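Local coordinates for protein multi-copper Oxidase CueO (Ochrobactrum, PDB 6EVG) that probably couples the one-electron oxidation of phenolic substrates, among them lignin model compounds, to the reduction of dioxygen, as laccases and other multicopper oxidases do, at residues C490-L493 against E494-D497; D190-D193 against L194-F198; T138-Q141 against A142-I146. One frame throughout, in Å; residues are numbered along the deposited sequence.

In the fold
Three segments that include short helices, from different parts of the chain, meet near the copper of Cys490 and His495. Interaction 1 holds two of the three protein ligands of this metal; Gly197 of interaction 2 lies about 8 Å, and the Ala139 side chain of interaction 3 about 12 Å, from a bound copper. Interactions 1 and 2, about 10 Å apart between centres, are joined through His495 NE2 and Met195 O (2.9 Å) and through Glu494 OE1 and Phe198 N (2.9 Å). Interaction 3, centred about 12 Å from interaction 1, receives Asp497 at its first turn: OD2 lies 3.0 Å from Ala139 N. Interactions 2 and 3 touch where Phe198 CE2 packs on His143 CE1 at 3.7 Å.

Interaction 1 of 3, residues C490-L493 against E494-D497; sequences CHVL and EHED. With CU (copper (II) ion), chain B.
Val492 and His495 approach at an angle, with methyl CG1 of the valine set over the middle of the imidazole, 3.7 Å from the ring centroid and only 10° off its normal. This is a CH-pi contact. CG1 stands anti to the backbone N (chi1 170°), and that torsion places it above the ring, while CB lies 3.7 Å from ND1 of His495. A beta-branched residue suits the place because it offers a compact apolar surface to one face of a metal ligand. Cys490 reaches the same ring from its edge: SG lies 77° off the ring normal. Copper sits between the two ligands, 2.2 Å from Cys490 SG and 2.0 Å from His495 ND1, and His434 supplies the third protein ligand. A cysteine and two histidines round one copper are characteristic of the type 1 site of multicopper oxidases, which in this family takes electrons from the substrate. The cysteine sulfur also accepts the backbone N-H of Val492 at 3.3 Å, a nearly straight bond that helps to hold SG in place. On the far side of the imidazole, NE2 is hydrogen-bonded to the carbonyl of Met195, so both ring nitrogens are engaged and rotation of the ring is restrained. Val492 is the N-cap of helix 493-497, and its carbonyl accepts from Glu496 N at 3.1 Å and, weakly, from His495 N. Leu493 and Glu496 run side by side in the same direction, CD2 of the leucine 3.7 Å from OE1 of the glutamate. The leucine suits its position by packing on Thr138, Ala139 and Ala142, whereas OE2 of Glu496 bonds to Thr138 OG1.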
# COMPACT_ATOMS: atom_id res chain seq x y z
N CYS A 490 -7.65 2.06 9.72
CA CYS A 490 -6.21 2.18 9.91
C CYS A 490 -5.55 1.04 9.17
O CYS A 490 -6.02 -0.10 9.21
CB CYS A 490 -5.86 2.16 11.37
SG CYS A 490 -4.08 2.35 11.63
N HIS A 491 -4.42 1.33 8.51
CA HIS A 491 -3.62 0.36 7.81
C HIS A 491 -2.45 -0.24 8.63
O HIS A 491 -1.67 -0.99 8.07
CB HIS A 491 -3.16 0.88 6.42
CG HIS A 491 -3.18 -0.14 5.33
ND1 HIS A 491 -2.32 -1.19 5.21
CD2 HIS A 491 -4.06 -0.26 4.29
CE1 HIS A 491 -2.69 -1.93 4.13
NE2 HIS A 491 -3.73 -1.37 3.55
N VAL A 492 -2.41 0.07 9.95
CA VAL A 492 -1.66 -0.77 10.87
C VAL A 492 -2.52 -2.01 11.08
O VAL A 492 -3.61 -1.91 11.60
CB VAL A 492 -1.35 -0.03 12.21
CG1 VAL A 492 -0.81 -0.98 13.24
CG2 VAL A 492 -0.36 1.07 11.95
N LEU A 493 -2.04 -3.14 10.58
CA LEU A 493 -2.95 -4.27 10.43
C LEU A 493 -3.44 -4.79 11.77
O LEU A 493 -4.59 -5.29 11.87
CB LEU A 493 -2.29 -5.36 9.61
CG LEU A 493 -1.86 -4.93 8.21
CD1 LEU A 493 -1.31 -6.13 7.46
CD2 LEU A 493 -3.02 -4.31 7.45
N GLU A 494 -2.62 -4.71 12.82
CA GLU A 494 -3.08 -5.07 14.16
C GLU A 494 -4.26 -4.20 14.60
O GLU A 494 -5.22 -4.70 15.22
CB GLU A 494 -1.93 -4.95 15.15
CG GLU A 494 -0.87 -6.00 14.98
CD GLU A 494 -0.08 -5.93 13.68
OE1 GLU A 494 0.35 -4.80 13.32
OE2 GLU A 494 0.15 -7.00 13.07
N HIS A 495 -4.21 -2.91 14.28
CA HIS A 495 -5.27 -1.96 14.71
C HIS A 495 -6.55 -2.31 13.96
O HIS A 495 -7.63 -2.32 14.57
CB HIS A 495 -4.85 -0.53 14.45
CG HIS A 495 -3.75 -0.07 15.32
ND1 HIS A 495 -3.22 1.19 15.11
CD2 HIS A 495 -3.12 -0.64 16.38
CE1 HIS A 495 -2.32 1.35 16.07
NE2 HIS A 495 -2.22 0.26 16.83
N GLU A 496 -6.46 -2.52 12.65
CA GLU A 496 -7.64 -2.92 11.88
C GLU A 496 -8.25 -4.23 12.48
O GLU A 496 -9.46 -4.33 12.64
CB GLU A 496 -7.15 -3.16 10.45
CG GLU A 496 -8.16 -3.58 9.46
CD GLU A 496 -7.47 -4.06 8.18
OE1 GLU A 496 -6.58 -3.42 7.67
OE2 GLU A 496 -7.85 -5.06 7.83
N ASP A 497 -7.40 -5.21 12.79
CA ASP A 497 -7.87 -6.51 13.28
C ASP A 497 -8.55 -6.39 14.66
O ASP A 497 -9.44 -7.20 14.93
CB ASP A 497 -6.75 -7.53 13.37
CG ASP A 497 -6.33 -8.16 12.04
OD1 ASP A 497 -7.12 -8.10 11.06
OD2 ASP A 497 -5.26 -8.81 12.03
CU CU B . -3.72 2.57 13.75

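Interaction 2 of 3, residues D190-D193 against L194-F198; sequences DIMD and LMHGF
Met192 and His196, one helical turn apart, lie side by side and point the same way. The sulfur of Met192 meets the imidazole at its edge, in the ring plane and 4.6 Å from the centroid, and the terminal methyl CE comes to 3.5 Å from CD2 of His196. Bends at chi2 (-68°) and chi3 (-80°) fold the flexible thioether back along the helix to reach the ring. The one apolar side-chain pair, Ile191 CG1 and Met195 SD, is looser, and both residues touch helix 341-348, a surface suited to apolar side chains, one branched and one flexible. Carboxylates cap the N-terminal end of the helix. Asp190 and Asp193 form a capping box: Asp190 OD1 accepts from Asp193 N at 3.0 Å, and Asp193 OD2 accepts in return from Asp190 N at 2.9 Å. Aspartate fits the N-cap because its short carboxylate can turn back to an amide of the first helical turn. The carboxylate of Asp193 has more to do, since OD2 also makes a salt bridge with Arg179. OD2 lies at the edge of the Phe198 ring, 3.8 Å from CD1, with the carboxylate and ring planes 71° apart. Beyond the helix, OD1 accepts a hydrogen bond from a water that also donates to Gly197 O. With an alanine in place of Asp193, Asp190 N is likely to lose its acceptor in the capping box and Arg179 its salt-bridge mate. Among the backbone bonds, Leu194 N to Asp190 O and Met195 N to Ile191 O continue the helix, and a weak bond from Gly197 N to Asp193 O closes it. Gly197 has a positive phi, with backbone angles at which any side chain would collide with the carbonyl oxygen of His196.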
# COMPACT_ATOMS: atom_id res chain seq x y z
N ASP A 190 2.11 -10.09 20.46
CA ASP A 190 1.75 -9.98 21.85
C ASP A 190 0.92 -8.72 22.05
O ASP A 190 0.54 -8.02 21.12
CB ASP A 190 2.98 -10.05 22.72
CG ASP A 190 3.93 -8.91 22.58
OD1 ASP A 190 3.55 -7.79 22.15
OD2 ASP A 190 5.14 -9.14 22.95
N ILE A 191 0.54 -8.46 23.33
CA ILE A 191 -0.41 -7.37 23.58
C ILE A 191 0.18 -6.02 23.17
O ILE A 191 -0.56 -5.14 22.66
CB ILE A 191 -0.93 -7.36 25.02
CG1 ILE A 191 -2.20 -6.41 25.14
CG2 ILE A 191 0.14 -7.15 26.07
CD1 ILE A 191 -3.19 -6.71 26.25
N MET A 192 1.47 -5.83 23.36
CA MET A 192 2.11 -4.60 22.90
C MET A 192 2.07 -4.47 21.40
O MET A 192 1.92 -3.36 20.89
CB MET A 192 3.55 -4.49 23.45
CG MET A 192 3.55 -4.09 24.92
SD MET A 192 2.99 -2.41 25.27
CE MET A 192 4.42 -1.39 24.89
N ASP A 193 2.23 -5.57 20.68
CA ASP A 193 2.11 -5.56 19.19
C ASP A 193 0.71 -5.19 18.77
O ASP A 193 0.52 -4.45 17.80
CB ASP A 193 2.48 -6.90 18.59
CG ASP A 193 3.90 -7.31 18.85
OD1 ASP A 193 4.83 -6.44 18.81
OD2 ASP A 193 4.14 -8.53 19.05
N LEU A 194 -0.28 -5.70 19.48
CA LEU A 194 -1.67 -5.36 19.09
C LEU A 194 -1.92 -3.87 19.37
O LEU A 194 -2.61 -3.19 18.60
CB LEU A 194 -2.70 -6.21 19.82
CG LEU A 194 -2.69 -7.66 19.48
CD1 LEU A 194 -3.76 -8.43 20.29
CD2 LEU A 194 -2.83 -7.93 17.96
N MET A 195 -1.37 -3.35 20.49
CA MET A 195 -1.60 -1.94 20.83
C MET A 195 -0.82 -0.99 19.94
O MET A 195 -1.34 0.07 19.55
CB MET A 195 -1.29 -1.67 22.27
CG MET A 195 -2.29 -2.34 23.22
SD MET A 195 -2.04 -2.07 24.95
CE MET A 195 -2.45 -0.35 25.01
N HIS A 196 0.40 -1.33 19.57
CA HIS A 196 1.32 -0.37 18.91
C HIS A 196 1.63 -0.71 17.46
O HIS A 196 2.27 0.10 16.81
CB HIS A 196 2.62 -0.20 19.73
CG HIS A 196 2.34 0.35 21.11
ND1 HIS A 196 1.90 1.64 21.33
CD2 HIS A 196 2.30 -0.26 22.31
CE1 HIS A 196 1.69 1.83 22.63
NE2 HIS A 196 1.95 0.69 23.25
N GLY A 197 1.21 -1.89 17.01
CA GLY A 197 1.59 -2.41 15.70
C GLY A 197 2.76 -3.36 15.81
O GLY A 197 3.64 -3.19 16.65
N PHE A 198 2.78 -4.35 14.92
CA PHE A 198 3.79 -5.39 14.88
C PHE A 198 4.93 -4.93 14.00
O PHE A 198 4.73 -4.74 12.79
CB PHE A 198 3.18 -6.66 14.33
CG PHE A 198 4.08 -7.86 14.22
CD1 PHE A 198 4.24 -8.73 15.28
CD2 PHE A 198 4.79 -8.11 13.08
CE1 PHE A 198 4.99 -9.90 15.17
CE2 PHE A 198 5.57 -9.26 12.95
CZ PHE A 198 5.69 -10.13 13.99
O HOH W 1 6.12 -4.42 17.50

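Interaction 3 of 3, residues T138-Q141 against A142-I146; sequences TARQ and AHLGI
Gln141 and Ile146 cross at an angle where helix 138-144 ends, CD1 of Ile146 lying 4.0 Å from OE1 and 3.7 Å from the backbone O of Gln141. The amide itself is engaged elsewhere, OE1 with Thr88 OG1 and NE2 with Gly87 O, so a glutamine, able both to accept and to donate, suits this buried place. Ala142 sets its CB 3.3 Å from Thr138 O, while its N-H bonds to that same oxygen at 2.9 Å; a small methyl suits a position so near a carbonyl. Arg140 meets Leu144 one turn on. Leu144 turns CG anti to its carbonyl carbon (chi1 -79°), which brings that atom to 3.3 Å from Arg140 O, the acceptor of its own N-H. Its CD1 lies 4.2 Å from NH1 of Arg140, whose long side chain carries the guanidinium to a salt bridge with Glu86. The helix ends in a Schellman motif: Gly145, with positive phi (137°), gives its N-H weakly to Ala142 O, and Ile146 N reaches back to Gln141 O in a weak bond of 3.4 Å. The chemistry therefore implies a short helix joined internally mainly by backbone bonds, with alkyl carbons of its second half close to carbonyl oxygens of the first, while polar side-chain ends tie it to neighbouring segments, Thr138 OG1 to Leu134 N and His143 to Asn229.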
# COMPACT_ATOMS: atom_id res chain seq x y z
N THR A 138 -6.45 -10.18 8.99
CA THR A 138 -5.68 -9.54 7.93
C THR A 138 -4.19 -9.51 8.21
O THR A 138 -3.38 -9.75 7.32
CB THR A 138 -6.19 -8.10 7.74
OG1 THR A 138 -7.56 -8.08 7.41
CG2 THR A 138 -5.42 -7.32 6.62
N ALA A 139 -3.83 -9.21 9.42
CA ALA A 139 -2.41 -9.05 9.77
C ALA A 139 -1.61 -10.31 9.54
O ALA A 139 -0.48 -10.25 9.04
CB ALA A 139 -2.25 -8.60 11.21
N ARG A 140 -2.17 -11.45 9.93
CA ARG A 140 -1.47 -12.70 9.77
C ARG A 140 -1.29 -13.06 8.30
O ARG A 140 -0.20 -13.47 7.86
CB ARG A 140 -2.21 -13.81 10.50
CG ARG A 140 -1.58 -15.16 10.38
CD ARG A 140 -2.27 -16.21 11.27
NE ARG A 140 -3.70 -16.27 11.01
CZ ARG A 140 -4.26 -16.82 9.90
NH1 ARG A 140 -3.52 -17.52 9.04
NH2 ARG A 140 -5.53 -16.74 9.70
N GLN A 141 -2.38 -12.99 7.53
CA GLN A 141 -2.26 -13.40 6.11
C GLN A 141 -1.36 -12.45 5.34
O GLN A 141 -0.60 -12.89 4.45
CB GLN A 141 -3.64 -13.49 5.50
CG GLN A 141 -4.44 -14.69 5.99
CD GLN A 141 -5.53 -15.13 5.03
OE1 GLN A 141 -5.61 -14.65 3.90
NE2 GLN A 141 -6.38 -16.05 5.47
N ALA A 142 -1.45 -11.16 5.63
CA ALA A 142 -0.51 -10.20 4.99
C ALA A 142 0.94 -10.50 5.39
O ALA A 142 1.83 -10.59 4.52
CB ALA A 142 -0.88 -8.78 5.35
N HIS A 143 1.19 -10.69 6.68
CA HIS A 143 2.57 -10.88 7.12
C HIS A 143 3.17 -12.15 6.55
O HIS A 143 4.37 -12.23 6.22
CB HIS A 143 2.69 -10.85 8.64
CG HIS A 143 4.11 -10.64 9.07
ND1 HIS A 143 4.71 -9.41 9.00
CD2 HIS A 143 5.08 -11.49 9.49
CE1 HIS A 143 5.99 -9.56 9.34
NE2 HIS A 143 6.27 -10.81 9.61
N LEU A 144 2.36 -13.22 6.43
CA LEU A 144 2.84 -14.43 5.80
C LEU A 144 3.45 -14.16 4.46
O LEU A 144 4.37 -14.88 4.05
CB LEU A 144 1.72 -15.47 5.73
CG LEU A 144 1.42 -16.24 7.04
CD1 LEU A 144 0.07 -16.94 6.93
CD2 LEU A 144 2.51 -17.23 7.33
N GLY A 145 2.85 -13.20 3.73
CA GLY A 145 3.45 -12.73 2.49
C GLY A 145 2.49 -12.52 1.34
O GLY A 145 2.95 -12.23 0.23
N ILE A 146 1.16 -12.60 1.55
CA ILE A 146 0.25 -12.53 0.42
C ILE A 146 0.04 -11.10 -0.04
O ILE A 146 -0.58 -10.29 0.66
CB ILE A 146 -1.10 -13.20 0.81
CG1 ILE A 146 -0.91 -14.65 1.23
CG2 ILE A 146 -2.08 -13.08 -0.35
CD1 ILE A 146 -2.13 -15.19 2.02